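Long-range contacts in phosphoribosylformylglycinamidine synthase 2 (Thermus thermophilus, PDB 3VIU), which is a PurM-like protein built from two pairs of AIR synthase-related N- and C-terminal domains, and carries bound adenosine-5'-diphosphate and magnesium: residues 164-170 with 530-536; 376-380 with 454-458; 418-423 with 434-438; 440-446 with 543-549. The contacts are given in a common frame with arbitrary orientation. Residues are numbered along the deposited sequence.

Contact 1 (164-170 with 530-536); sequences HEGYREN and SGGKRIP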
# COMPACT_ATOMS: atom_id res chain seq x y z
N HIS A 164 15.60 6.45 -5.63
CA HIS A 164 15.70 7.90 -5.60
C HIS A 164 16.63 8.44 -4.51
O HIS A 164 16.76 7.88 -3.42
CB HIS A 164 14.28 8.49 -5.43
CG HIS A 164 14.20 9.97 -5.61
ND1 HIS A 164 14.60 10.87 -4.64
CD2 HIS A 164 13.71 10.72 -6.63
CE1 HIS A 164 14.37 12.10 -5.06
NE2 HIS A 164 13.82 12.04 -6.26
N GLU A 165 17.28 9.55 -4.85
CA GLU A 165 18.23 10.27 -4.01
C GLU A 165 17.68 10.58 -2.62
O GLU A 165 18.38 10.44 -1.62
CB GLU A 165 18.64 11.56 -4.74
CG GLU A 165 19.16 12.71 -3.89
CD GLU A 165 18.06 13.57 -3.28
OE1 GLU A 165 17.15 13.99 -4.02
OE2 GLU A 165 18.12 13.83 -2.06
N GLY A 166 16.42 11.00 -2.56
CA GLY A 166 15.82 11.35 -1.29
C GLY A 166 15.59 10.22 -0.30
O GLY A 166 15.20 10.45 0.84
N TYR A 167 15.84 8.99 -0.72
CA TYR A 167 15.63 7.84 0.14
C TYR A 167 16.93 7.20 0.60
O TYR A 167 16.91 6.18 1.29
CB TYR A 167 14.78 6.78 -0.59
CG TYR A 167 13.39 7.24 -0.99
CD1 TYR A 167 12.41 7.52 -0.03
CD2 TYR A 167 13.04 7.34 -2.34
CE1 TYR A 167 11.11 7.88 -0.41
CE2 TYR A 167 11.74 7.71 -2.72
CZ TYR A 167 10.79 7.98 -1.76
OH TYR A 167 9.52 8.32 -2.16
N ARG A 168 18.05 7.80 0.23
CA ARG A 168 19.36 7.27 0.62
C ARG A 168 19.43 6.97 2.12
O ARG A 168 19.78 5.86 2.51
CB ARG A 168 20.47 8.26 0.24
CG ARG A 168 21.89 7.70 0.35
CD ARG A 168 22.94 8.81 0.37
NE ARG A 168 22.66 9.86 -0.61
CZ ARG A 168 22.72 9.68 -1.93
NH1 ARG A 168 22.45 10.68 -2.75
NH2 ARG A 168 23.07 8.50 -2.41
N GLU A 169 19.09 7.95 2.96
CA GLU A 169 19.13 7.77 4.42
C GLU A 169 17.95 7.04 5.03
O GLU A 169 18.11 6.30 6.00
CB GLU A 169 19.27 9.12 5.13
CG GLU A 169 20.70 9.57 5.26
CD GLU A 169 21.41 9.56 3.94
OE1 GLU A 169 20.94 10.25 3.01
OE2 GLU A 169 22.44 8.87 3.83
N ASN A 170 16.77 7.26 4.49
CA ASN A 170 15.59 6.60 5.03
C ASN A 170 14.83 5.84 3.96
O ASN A 170 13.98 6.40 3.27
CB ASN A 170 14.67 7.64 5.68
CG ASN A 170 15.39 8.49 6.73
OD1 ASN A 170 16.24 9.32 6.41
ND2 ASN A 170 15.05 8.27 7.99
N SER A 530 16.81 12.35 8.25
CA SER A 530 18.02 12.36 9.05
C SER A 530 18.89 13.53 8.61
O SER A 530 19.06 13.77 7.41
CB SER A 530 18.78 11.04 8.89
OG SER A 530 19.22 10.88 7.56
N GLY A 531 19.41 14.26 9.58
CA GLY A 531 20.26 15.40 9.28
C GLY A 531 19.57 16.49 8.48
O GLY A 531 20.18 17.12 7.62
N GLY A 532 18.29 16.73 8.77
CA GLY A 532 17.58 17.76 8.05
C GLY A 532 17.20 17.35 6.63
O GLY A 532 16.60 18.14 5.90
N LYS A 533 17.55 16.14 6.23
CA LYS A 533 17.19 15.66 4.90
C LYS A 533 15.88 14.87 4.98
O LYS A 533 15.82 13.83 5.62
CB LYS A 533 18.29 14.76 4.32
CG LYS A 533 17.98 14.30 2.90
CD LYS A 533 19.00 13.31 2.39
CE LYS A 533 18.61 12.79 1.02
NZ LYS A 533 19.58 11.79 0.52
N ARG A 534 14.84 15.38 4.33
CA ARG A 534 13.53 14.73 4.35
C ARG A 534 13.32 13.87 3.10
O ARG A 534 13.74 14.26 2.01
CB ARG A 534 12.41 15.77 4.42
CG ARG A 534 12.56 16.81 5.53
CD ARG A 534 11.30 17.65 5.70
NE ARG A 534 10.87 18.27 4.46
CZ ARG A 534 11.56 19.19 3.79
NH1 ARG A 534 11.09 19.70 2.66
NH2 ARG A 534 12.73 19.60 4.27
N ILE A 535 12.69 12.71 3.27
CA ILE A 535 12.42 11.84 2.12
C ILE A 535 11.36 12.54 1.30
O ILE A 535 10.66 13.41 1.81
CB ILE A 535 11.83 10.48 2.53
CG1 ILE A 535 10.51 10.70 3.27
CG2 ILE A 535 12.84 9.68 3.37
CD1 ILE A 535 9.76 9.44 3.59
N PRO A 536 11.24 12.20 0.01
CA PRO A 536 10.21 12.85 -0.80
C PRO A 536 8.88 12.47 -0.16
O PRO A 536 8.73 11.35 0.29
CB PRO A 536 10.38 12.19 -2.17
CG PRO A 536 11.85 11.93 -2.22
CD PRO A 536 12.13 11.38 -0.83
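Lys533 NZ donates hydrogen bonds to Glu165 O (2.8 Å) and Glu169 OE1 (3.2 Å), the latter also a salt bridge, and a second salt bridge, to Glu165 OE2, spans 3.6 Å. The fully extended lysine suits this reach, and two acids around one amine make a small charge network that offsets the nearby Arg168, itself paired with Glu131. Lys533 closes a type I' turn whose Gly531 and Gly532 have the positive phi that glycine favours. Next to the charges, Gly166 lets Pro536 come close: a CB there would clash with Pro536 CD. Gly166 O receives a CA-H...O contact from Ile535 CA (3.4 Å). Pro536 CD sits over the Tyr167 ring, 3.8 Å from its centroid, in a CH-pi contact, while Ile535 CG2 lies 3.6 Å from Asn170 CB. Tyr167 OH is hydrogen-bonded to Thr538 OG1. The contact joins corresponding loops of two PurM-like N-terminal domains and packs on helix 451-456, touched by His164, Tyr167 and Pro536, and on strand 172-182, whose Leu172 meets Tyr167 and Ile535.

Contact 2 (376-380 with 454-458); sequences VRRLR and SRLHP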
# COMPACT_ATOMS: atom_id res chain seq x y z
N VAL A 376 12.21 23.72 -2.42
CA VAL A 376 11.27 22.92 -3.19
C VAL A 376 10.61 23.83 -4.23
O VAL A 376 10.49 23.47 -5.40
CB VAL A 376 10.18 22.29 -2.29
CG1 VAL A 376 9.07 21.69 -3.14
CG2 VAL A 376 10.80 21.21 -1.41
N ARG A 377 10.19 25.02 -3.80
CA ARG A 377 9.56 25.98 -4.70
C ARG A 377 10.55 26.38 -5.80
O ARG A 377 10.23 26.34 -6.99
CB ARG A 377 9.10 27.21 -3.92
CG ARG A 377 8.26 28.21 -4.72
CD ARG A 377 7.79 29.37 -3.85
NE ARG A 377 6.88 30.27 -4.55
CZ ARG A 377 6.24 31.30 -3.99
NH1 ARG A 377 6.41 31.55 -2.70
NH2 ARG A 377 5.45 32.07 -4.71
N ARG A 378 11.76 26.75 -5.39
CA ARG A 378 12.80 27.16 -6.32
C ARG A 378 12.96 26.12 -7.44
O ARG A 378 12.96 26.47 -8.62
CB ARG A 378 14.12 27.32 -5.57
CG ARG A 378 15.23 27.98 -6.36
CD ARG A 378 16.52 27.96 -5.53
NE ARG A 378 17.55 28.84 -6.09
CZ ARG A 378 17.99 28.78 -7.34
NH1 ARG A 378 17.48 27.89 -8.19
NH2 ARG A 378 18.94 29.61 -7.75
N LEU A 379 13.07 24.85 -7.07
CA LEU A 379 13.22 23.79 -8.05
C LEU A 379 11.99 23.69 -8.95
O LEU A 379 12.11 23.63 -10.17
CB LEU A 379 13.48 22.44 -7.36
CG LEU A 379 14.88 22.30 -6.76
CD1 LEU A 379 15.01 21.00 -5.97
CD2 LEU A 379 15.90 22.34 -7.91
N ARG A 380 10.80 23.68 -8.34
CA ARG A 380 9.55 23.59 -9.09
C ARG A 380 9.35 24.72 -10.10
O ARG A 380 8.85 24.50 -11.20
CB ARG A 380 8.35 23.55 -8.13
CG ARG A 380 6.99 23.48 -8.81
CD ARG A 380 5.84 23.33 -7.81
NE ARG A 380 5.64 24.51 -6.98
CZ ARG A 380 5.86 24.55 -5.67
NH1 ARG A 380 6.31 23.47 -5.04
NH2 ARG A 380 5.64 25.66 -4.98
N SER A 454 5.96 14.15 -6.31
CA SER A 454 5.72 14.38 -4.89
C SER A 454 6.73 15.30 -4.19
O SER A 454 6.35 16.14 -3.38
CB SER A 454 5.62 13.02 -4.18
OG SER A 454 4.59 12.21 -4.75
N ARG A 455 8.01 15.15 -4.51
CA ARG A 455 9.04 16.00 -3.91
C ARG A 455 8.85 17.45 -4.34
O ARG A 455 8.93 18.36 -3.53
CB ARG A 455 10.43 15.48 -4.31
CG ARG A 455 11.58 16.51 -4.28
CD ARG A 455 11.77 17.18 -2.93
NE ARG A 455 12.24 16.27 -1.88
CZ ARG A 455 13.40 15.62 -1.91
NH1 ARG A 455 13.74 14.82 -0.91
NH2 ARG A 455 14.21 15.75 -2.95
N LEU A 456 8.57 17.67 -5.62
CA LEU A 456 8.39 19.01 -6.17
C LEU A 456 7.01 19.65 -5.92
O LEU A 456 6.88 20.87 -5.94
CB LEU A 456 8.67 18.98 -7.67
CG LEU A 456 10.12 18.64 -8.01
CD1 LEU A 456 10.23 18.27 -9.48
CD2 LEU A 456 11.01 19.83 -7.67
N HIS A 457 6.00 18.82 -5.71
CA HIS A 457 4.65 19.34 -5.47
C HIS A 457 3.87 18.26 -4.73
O HIS A 457 3.02 17.59 -5.30
CB HIS A 457 3.97 19.67 -6.81
CG HIS A 457 2.78 20.57 -6.69
ND1 HIS A 457 1.82 20.40 -5.72
CD2 HIS A 457 2.39 21.63 -7.42
CE1 HIS A 457 0.89 21.33 -5.86
NE2 HIS A 457 1.21 22.09 -6.89
N PRO A 458 4.15 18.09 -3.43
CA PRO A 458 3.46 17.08 -2.62
C PRO A 458 1.95 16.92 -2.85
O PRO A 458 1.46 15.80 -2.99
CB PRO A 458 3.83 17.47 -1.19
CG PRO A 458 4.20 18.95 -1.29
CD PRO A 458 4.95 19.00 -2.59
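Leu456, Arg380 and Val376 carry most of the buried surface where helix 374-380 packs on the C-terminal end of helix 451-456 of the second PurM-like N-terminal domain. Leu456 contributes twice. Its long apolar side chain suits packing on Leu379, with Leu456 CD2 3.6 Å from Leu379 CB, while its carbonyl accepts a hydrogen bond from Arg380 NH1 (NH1 to Leu456 O, 2.8 Å). Arginine suits this task because its long arm bridges the helices and its guanidinium has donors to spare: NH2 forms a salt bridge with Glu372. The arm also passes His457, with Arg380 CD 3.9 Å from His457 CD2. Compact, branched Val376 fills the space beside the helix end, its CG1 lying 3.4 Å from Arg455 O and 3.6 Å from Leu456 O. His457 stands at the N-cap position of the next helix, 458-475, and its ring meets that of His590. Pro458, beginning that helix, packs on Glu503 and Thr504 of helix 495-515, and Leu456 on the loop residue Ala576.

Contact 3 (418-423 with 434-438); sequences VGTRTA and LWIKG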
# COMPACT_ATOMS: atom_id res chain seq x y z
N VAL A 418 -1.48 -19.47 -7.74
CA VAL A 418 -2.70 -20.27 -7.74
C VAL A 418 -3.03 -20.79 -6.34
O VAL A 418 -2.28 -21.60 -5.78
CB VAL A 418 -2.56 -21.48 -8.68
CG1 VAL A 418 -3.81 -22.34 -8.60
CG2 VAL A 418 -2.33 -21.00 -10.11
N GLY A 419 -4.15 -20.34 -5.79
CA GLY A 419 -4.54 -20.75 -4.45
C GLY A 419 -5.78 -21.63 -4.35
O GLY A 419 -6.22 -22.23 -5.34
N THR A 420 -6.33 -21.70 -3.15
CA THR A 420 -7.51 -22.51 -2.87
C THR A 420 -8.85 -21.81 -3.08
O THR A 420 -9.90 -22.37 -2.77
CB THR A 420 -7.50 -23.03 -1.41
OG1 THR A 420 -7.64 -21.92 -0.51
CG2 THR A 420 -6.20 -23.77 -1.11
N ARG A 421 -8.83 -20.58 -3.57
CA ARG A 421 -10.07 -19.85 -3.80
C ARG A 421 -9.85 -18.79 -4.86
O ARG A 421 -10.77 -18.42 -5.59
CB ARG A 421 -10.55 -19.18 -2.50
CG ARG A 421 -10.11 -19.89 -1.22
CD ARG A 421 -11.03 -19.60 -0.04
NE ARG A 421 -12.35 -20.18 -0.23
CZ ARG A 421 -13.16 -20.54 0.76
NH1 ARG A 421 -12.78 -20.40 2.02
NH2 ARG A 421 -14.35 -21.07 0.49
N THR A 422 -8.62 -18.31 -4.95
CA THR A 422 -8.28 -17.27 -5.90
C THR A 422 -7.06 -17.64 -6.73
O THR A 422 -6.25 -18.47 -6.31
CB THR A 422 -7.99 -15.94 -5.17
OG1 THR A 422 -6.88 -16.11 -4.28
CG2 THR A 422 -9.20 -15.51 -4.36
N ALA A 423 -6.93 -17.02 -7.89
CA ALA A 423 -5.79 -17.27 -8.77
C ALA A 423 -5.42 -15.99 -9.50
O ALA A 423 -6.29 -15.23 -9.93
CB ALA A 423 -6.12 -18.36 -9.77
N LEU A 434 -7.01 -10.85 -9.34
CA LEU A 434 -7.21 -12.13 -8.67
C LEU A 434 -8.61 -12.67 -8.96
O LEU A 434 -9.61 -12.05 -8.59
CB LEU A 434 -7.03 -11.99 -7.16
CG LEU A 434 -5.67 -11.66 -6.55
CD1 LEU A 434 -4.64 -12.67 -7.04
CD2 LEU A 434 -5.25 -10.25 -6.90
N TRP A 435 -8.67 -13.82 -9.62
CA TRP A 435 -9.95 -14.45 -9.96
C TRP A 435 -10.49 -15.28 -8.80
O TRP A 435 -9.77 -16.07 -8.20
CB TRP A 435 -9.78 -15.33 -11.20
CG TRP A 435 -10.91 -16.28 -11.48
CD1 TRP A 435 -12.25 -16.00 -11.42
CD2 TRP A 435 -10.81 -17.62 -11.96
NE1 TRP A 435 -12.98 -17.09 -11.84
CE2 TRP A 435 -12.12 -18.10 -12.17
CE3 TRP A 435 -9.72 -18.47 -12.23
CZ2 TRP A 435 -12.38 -19.39 -12.65
CZ3 TRP A 435 -9.99 -19.76 -12.70
CH2 TRP A 435 -11.31 -20.20 -12.90
N ILE A 436 -11.76 -15.07 -8.48
CA ILE A 436 -12.38 -15.83 -7.41
C ILE A 436 -13.02 -17.05 -8.07
O ILE A 436 -14.07 -16.95 -8.70
CB ILE A 436 -13.47 -15.01 -6.71
CG1 ILE A 436 -12.85 -13.78 -6.06
CG2 ILE A 436 -14.16 -15.87 -5.66
CD1 ILE A 436 -13.86 -12.83 -5.49
N LYS A 437 -12.36 -18.19 -7.91
CA LYS A 437 -12.82 -19.45 -8.48
C LYS A 437 -14.25 -19.77 -8.10
O LYS A 437 -14.68 -19.51 -6.98
CB LYS A 437 -11.90 -20.60 -8.05
CG LYS A 437 -10.47 -20.49 -8.52
CD LYS A 437 -9.67 -21.69 -8.05
CE LYS A 437 -8.19 -21.53 -8.32
NZ LYS A 437 -7.92 -21.36 -9.78
N GLY A 438 -14.99 -20.34 -9.05
CA GLY A 438 -16.37 -20.69 -8.80
C GLY A 438 -17.31 -19.54 -9.13
O GLY A 438 -18.53 -19.71 -9.11
O HOH W 1 -13.18 -19.21 -4.36
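A beta hairpin, strands 422-424 and 432-436, forms the edge of the mixed sheet of the second PurM-like N-terminal domain, with 422-424 outermost within the chain. Its two arms pair antiparallel. In the hydrogen-bonded pair Ala423-Trp435 both amides are satisfied: Ala423 N donates to Trp435 O (3.0 Å) and Trp435 N to Ala423 O (2.8 Å). Thr422 and Ile436 form the non-hydrogen-bonded pair, where Thr422 CA instead approaches Trp435 O to 3.0 Å in a CA-H...O contact. On the segment 418-423 itself, Thr422 O accepts from Gly419 N (2.9 Å), tightening the bend that leads into the strand. Trp435 has a polar partner too, its NE1 bonding to Thr439 O, while Ile436 O takes the Thr439 hydroxyl. The Lys437 side chain folds back along 418-423, its CE 3.6 Å from Gly419 O and its NZ 3.5 Å from Ala423 CB. Beta-branched Thr422 and Ile436 suit a strand and share a face, where both touch Leu180 of strand 172-182, so the sheet meets that of the first N-terminal domain, consistent with the paired domains of the PurM family. Arg421 O is doubly served: it accepts from Lys437 N (2.8 Å) and from a water that donates to it at 2.8 Å and to Lys437 O at 3.0 Å.

Contact 4 (440-446 with 543-549); sequences RLGVAAK and VVGVLEV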
# COMPACT_ATOMS: atom_id res chain seq x y z
N ARG A 440 -17.64 -15.45 -11.41
CA ARG A 440 -17.21 -14.68 -12.57
C ARG A 440 -16.51 -13.43 -12.06
O ARG A 440 -16.12 -12.57 -12.84
CB ARG A 440 -18.42 -14.29 -13.39
CG ARG A 440 -19.30 -15.47 -13.75
CD ARG A 440 -20.54 -14.98 -14.44
NE ARG A 440 -20.20 -14.13 -15.57
CZ ARG A 440 -21.07 -13.40 -16.24
NH1 ARG A 440 -22.36 -13.43 -15.88
NH2 ARG A 440 -20.67 -12.65 -17.26
N LEU A 441 -16.35 -13.36 -10.75
CA LEU A 441 -15.73 -12.21 -10.11
C LEU A 441 -14.21 -12.17 -10.16
O LEU A 441 -13.53 -13.20 -10.06
CB LEU A 441 -16.19 -12.12 -8.65
CG LEU A 441 -17.69 -11.96 -8.45
CD1 LEU A 441 -18.02 -12.07 -6.97
CD2 LEU A 441 -18.14 -10.61 -9.01
N GLY A 442 -13.70 -10.96 -10.29
CA GLY A 442 -12.28 -10.72 -10.33
C GLY A 442 -12.00 -9.48 -9.50
O GLY A 442 -12.74 -8.49 -9.58
N VAL A 443 -10.95 -9.53 -8.69
CA VAL A 443 -10.56 -8.41 -7.84
C VAL A 443 -9.26 -7.82 -8.37
O VAL A 443 -8.27 -8.54 -8.51
CB VAL A 443 -10.34 -8.87 -6.40
CG1 VAL A 443 -10.01 -7.69 -5.51
CG2 VAL A 443 -11.58 -9.61 -5.90
N ALA A 444 -9.26 -6.52 -8.66
CA ALA A 444 -8.07 -5.85 -9.17
C ALA A 444 -7.44 -4.97 -8.10
O ALA A 444 -8.14 -4.36 -7.29
CB ALA A 444 -8.42 -5.02 -10.40
N ALA A 445 -6.11 -4.89 -8.11
CA ALA A 445 -5.39 -4.10 -7.12
C ALA A 445 -4.09 -3.51 -7.66
O ALA A 445 -3.41 -4.10 -8.49
CB ALA A 445 -5.08 -4.97 -5.90
N LYS A 446 -3.76 -2.33 -7.16
CA LYS A 446 -2.54 -1.65 -7.57
C LYS A 446 -2.16 -0.62 -6.51
O LYS A 446 -3.02 -0.09 -5.81
CB LYS A 446 -2.76 -0.98 -8.92
CG LYS A 446 -1.55 -1.02 -9.86
CD LYS A 446 -0.45 -0.10 -9.41
CE LYS A 446 0.72 -0.15 -10.36
NZ LYS A 446 1.30 -1.52 -10.41
N VAL A 543 -5.38 0.73 -4.41
CA VAL A 543 -6.77 0.74 -4.82
C VAL A 543 -7.26 -0.65 -5.17
O VAL A 543 -6.58 -1.42 -5.84
CB VAL A 543 -6.98 1.65 -6.06
CG1 VAL A 543 -8.39 1.43 -6.62
CG2 VAL A 543 -6.78 3.11 -5.68
N VAL A 544 -8.47 -0.96 -4.71
CA VAL A 544 -9.07 -2.25 -5.00
C VAL A 544 -10.34 -2.01 -5.80
O VAL A 544 -11.07 -1.05 -5.56
CB VAL A 544 -9.44 -3.02 -3.70
CG1 VAL A 544 -10.25 -4.26 -4.04
CG2 VAL A 544 -8.17 -3.43 -2.96
N GLY A 545 -10.58 -2.88 -6.77
CA GLY A 545 -11.77 -2.77 -7.59
C GLY A 545 -12.23 -4.16 -7.99
O GLY A 545 -11.52 -5.13 -7.74
N VAL A 546 -13.40 -4.26 -8.62
CA VAL A 546 -13.89 -5.56 -9.04
C VAL A 546 -14.32 -5.53 -10.49
O VAL A 546 -14.59 -4.46 -11.04
CB VAL A 546 -15.07 -6.02 -8.18
CG1 VAL A 546 -16.21 -5.02 -8.28
CG2 VAL A 546 -15.53 -7.40 -8.63
N LEU A 547 -14.37 -6.70 -11.11
CA LEU A 547 -14.78 -6.81 -12.50
C LEU A 547 -15.18 -8.25 -12.80
O LEU A 547 -15.06 -9.12 -11.94
CB LEU A 547 -13.62 -6.41 -13.43
CG LEU A 547 -12.40 -7.34 -13.46
CD1 LEU A 547 -11.53 -6.96 -14.64
CD2 LEU A 547 -11.61 -7.25 -12.17
N GLU A 548 -15.68 -8.49 -14.00
CA GLU A 548 -16.05 -9.84 -14.40
C GLU A 548 -14.84 -10.33 -15.15
O GLU A 548 -14.47 -9.75 -16.17
CB GLU A 548 -17.27 -9.85 -15.32
CG GLU A 548 -18.53 -9.30 -14.68
CD GLU A 548 -19.79 -9.68 -15.46
OE1 GLU A 548 -19.82 -9.42 -16.69
OE2 GLU A 548 -20.73 -10.23 -14.84
N VAL A 549 -14.21 -11.37 -14.63
CA VAL A 549 -13.02 -11.95 -15.24
C VAL A 549 -13.16 -12.10 -16.75
O VAL A 549 -12.19 -12.02 -17.49
CB VAL A 549 -12.73 -13.32 -14.63
CG1 VAL A 549 -11.45 -13.89 -15.21
CG2 VAL A 549 -12.62 -13.19 -13.13
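Two neighbouring antiparallel strands of the mixed sheet in the second PurM-like N-terminal domain meet here, their axes at 152° and 4.5 Å at closest approach. Three hydrogen-bonded pairs, Gly442-Leu547, Ala444-Gly545 and Lys446-Val543, each carry two backbone bonds. As in any extended strand, side chains alternate between the faces, which differ in shape. On the face of Ala444 and Leu547, small residues make hollows. Gly442 leaves a notch that a CB would crowd; Val549 CG2 drops into it, 3.7 Å from Gly442 CA, and Leu547 leans across beside it, bringing CD2 within 4.3 Å of Ala444 CB. Opposite Ala444, Gly545 has no side chain, which keeps this part of the face low; Val473 of helix 458-475 presses on Ala444, Ala469 and Cys470 meet Val543, and Lys446 touches Asn472 of the magnesium site. The face of Val443, Val544 and Val546 carries beta-branched bumps: Val443 CG1 lies diagonally against Val544 CG1 (3.7 Å), and at its end Leu441 CD2 comes within 4.2 Å of Val546 CG2. Small Ala445 leaves room for Leu178 of strand 172-182. Leu441 and Glu548 diverge; Glu548 turns back over the Arg440 guanidinium in a salt bridge (Arg440 NH2 to Glu548 OE1, 3.4 Å, the oxygen well out of the guanidinium plane) and also pairs with Lys551. The last backbone bond joins Val549 N to Arg440 O at 2.9 Å.

Overall arrangement
Contacts 3 and 4 are adjacent parts of one sheet, their centres 12 Å apart: Leu434 N lies 2.8 Å from Val443 O and Ile436 N 3.0 Å from Leu441 O, both probable hydrogen bonds. Contacts 1 and 2 are 15 Å apart between centres and touch through Arg455 of contact 2, whose NH1 lies 3.0 Å from Arg534 O in a weak hydrogen bond. Strand 538-548 of contact 4 follows contact 1 in the chain, and strand 441-448 leads towards contact 2. The Lys446 side chain is about 5 Å from magnesium, whose site holds Asp430, Asn472 and Asp620; the side chains of Ile535 and Val543 lie about 13 and 12 Å from adenosine-5'-diphosphate.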